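Local atomic coordinates of beta-catenin homolog sys-1 (Caenorhabditis elegans, PDB entry 3C2G), a protein that acts as a beta-catenin-type transcription coregulator in the Wnt signaling asymmetry pathway, binding the TCF factor pop-1 directly to activate or repress target genes. Residues T202-K205 with D206-W210. Sequence-based numbering, arbitrary orientation.
Sequences TRLK and DYFIW
Leu204 and Phe208 meet one turn apart on the short helix 202-210 of this armadillo domain, the leucine branch lying over one face of the phenyl ring. Followed outward, the phenylalanine first has its CB 3.6 Å from Leu204 O, the acceptor of its own amide. CG turns back beside the backbone N (chi1 -70°) and sits 3.4 Å from Leu204 O, which sends the ring down the helix toward the preceding turn; CD2 accordingly passes 3.2 Å from Leu204 O. Farther out Leu204 CG takes over as the nearest neighbour, 3.7 Å from CE2, and the rim ends at CZ, 3.9 Å from that same CG. Leu204 carries CG anti to its backbone N (chi1 -156°), which sets the branch at the ring, and CD1 lies over the face. Ile197 of helix 189-198 touches both side chains, and Phe194 meets the ring edge-to-face. Beneath this apolar pair runs an i to i+4 ladder of backbone bonds: Phe208 N reaches Leu204 O at 2.9 Å, and Ile209 N donates to Lys205 O. The first rung is longer, 3.3 Å from Asp206 N to Thr202 O. Asp206 OD1 is hydrogen-bonded to His272 NE2 while lying at the edge of the Trp210 ring. An alanine in place of Phe208 would probably leave the Leu204 branch without its aromatic partner and open a gap against helix 189-198. The chemistry thus divides the helix: peptide groups pair i to i+4 along it, while the buried phenyl ring joins it by apolar contact to the preceding helix, the helix-on-helix packing from which an armadillo solenoid is built.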
loop_
_atom_site.group_PDB
_atom_site.type_symbol
_atom_site.label_atom_id
_atom_site.label_comp_id
_atom_site.label_asym_id
_atom_site.label_seq_id
_atom_site.Cartn_x
_atom_site.Cartn_y
_atom_site.Cartn_z
ATOM N N THR A 202 0.026 -10.239 13.667
ATOM C CA THR A 202 1.190 -10.580 12.845
ATOM C C THR A 202 1.437 -12.085 12.721
ATOM O O THR A 202 1.733 -12.571 11.625
ATOM C CB THR A 202 2.477 -9.902 13.370
ATOM O OG1 THR A 202 2.289 -8.484 13.390
ATOM C CG2 THR A 202 3.664 -10.224 12.481
ATOM N N ARG A 203 1.326 -12.824 13.827
ATOM C CA ARG A 203 1.635 -14.249 13.772
ATOM C C ARG A 203 0.530 -15.059 13.129
ATOM O O ARG A 203 0.783 -16.149 12.623
ATOM C CB ARG A 203 2.057 -14.832 15.132
ATOM C CG ARG A 203 1.084 -14.657 16.278
ATOM C CD ARG A 203 1.795 -14.936 17.612
ATOM N NE ARG A 203 1.198 -14.161 18.702
ATOM C CZ ARG A 203 0.259 -14.612 19.533
ATOM N NH1 ARG A 203 -0.200 -15.857 19.432
ATOM N NH2 ARG A 203 -0.219 -13.811 20.475
ATOM N N LEU A 204 -0.689 -14.528 13.129
ATOM C CA LEU A 204 -1.777 -15.224 12.453
ATOM C C LEU A 204 -1.562 -15.161 10.947
ATOM O O LEU A 204 -1.835 -16.127 10.233
ATOM C CB LEU A 204 -3.151 -14.685 12.856
ATOM C CG LEU A 204 -4.304 -15.677 12.664
ATOM C CD1 LEU A 204 -4.010 -17.011 13.343
ATOM C CD2 LEU A 204 -5.613 -15.107 13.171
ATOM N N LYS A 205 -1.040 -14.030 10.484
ATOM C CA LYS A 205 -0.646 -13.875 9.095
ATOM C C LYS A 205 0.378 -14.935 8.718
ATOM O O LYS A 205 0.212 -15.641 7.715
ATOM C CB LYS A 205 -0.097 -12.474 8.840
ATOM C CG LYS A 205 -1.163 -11.407 8.904
ATOM C CD LYS A 205 -0.567 -10.036 8.806
ATOM C CE LYS A 205 -1.587 -8.966 9.118
ATOM N NZ LYS A 205 -0.971 -7.625 8.962
ATOM N N ASP A 206 1.409 -15.064 9.553
ATOM C CA ASP A 206 2.464 -16.052 9.359
ATOM C C ASP A 206 1.980 -17.478 9.513
ATOM O O ASP A 206 2.553 -18.391 8.927
ATOM C CB ASP A 206 3.624 -15.799 10.317
ATOM C CG ASP A 206 4.508 -14.660 9.873
ATOM O OD1 ASP A 206 4.389 -14.212 8.713
ATOM O OD2 ASP A 206 5.331 -14.207 10.687
ATOM N N TYR A 207 0.947 -17.691 10.315
ATOM C CA TYR A 207 0.398 -19.034 10.402
ATOM C C TYR A 207 -0.320 -19.380 9.099
ATOM O O TYR A 207 -0.162 -20.482 8.575
ATOM C CB TYR A 207 -0.516 -19.240 11.625
ATOM C CG TYR A 207 -1.128 -20.624 11.634
ATOM C CD1 TYR A 207 -0.327 -21.757 11.786
ATOM C CD2 TYR A 207 -2.499 -20.806 11.441
ATOM C CE1 TYR A 207 -0.873 -23.037 11.765
ATOM C CE2 TYR A 207 -3.062 -22.092 11.421
ATOM C CZ TYR A 207 -2.238 -23.200 11.586
ATOM O OH TYR A 207 -2.775 -24.473 11.567
ATOM N N PHE A 208 -1.085 -18.425 8.577
ATOM C CA PHE A 208 -1.805 -18.619 7.317
ATOM C C PHE A 208 -0.889 -18.793 6.110
ATOM O O PHE A 208 -1.157 -19.621 5.250
ATOM C CB PHE A 208 -2.798 -17.481 7.068
ATOM C CG PHE A 208 -3.976 -17.491 7.995
ATOM C CD1 PHE A 208 -4.557 -18.690 8.394
ATOM C CD2 PHE A 208 -4.525 -16.296 8.452
ATOM C CE1 PHE A 208 -5.650 -18.692 9.247
ATOM C CE2 PHE A 208 -5.619 -16.288 9.300
ATOM C CZ PHE A 208 -6.182 -17.484 9.698
ATOM N N ILE A 209 0.183 -18.011 6.056
ATOM C CA ILE A 209 1.146 -18.092 4.971
ATOM C C ILE A 209 1.996 -19.357 5.079
ATOM O O ILE A 209 1.955 -20.227 4.206
ATOM C CB ILE A 209 2.076 -16.865 4.965
ATOM C CG1 ILE A 209 1.300 -15.605 4.604
ATOM C CG2 ILE A 209 3.218 -17.056 3.985
ATOM C CD1 ILE A 209 1.987 -14.342 5.059
ATOM N N TRP A 210 2.747 -19.457 6.169
ATOM C CA TRP A 210 3.818 -20.430 6.271
ATOM C C TRP A 210 3.403 -21.764 6.879
ATOM O O TRP A 210 4.087 -22.762 6.686
ATOM C CB TRP A 210 4.994 -19.825 7.031
ATOM C CG TRP A 210 5.551 -18.620 6.348
ATOM C CD1 TRP A 210 5.451 -17.324 6.759
ATOM C CD2 TRP A 210 6.275 -18.594 5.114
ATOM N NE1 TRP A 210 6.084 -16.494 5.873
ATOM C CE2 TRP A 210 6.590 -17.246 4.845
ATOM C CE3 TRP A 210 6.687 -19.581 4.206
ATOM C CZ2 TRP A 210 7.308 -16.855 3.706
ATOM C CZ3 TRP A 210 7.399 -19.193 3.077
ATOM C CH2 TRP A 210 7.703 -17.841 2.838
#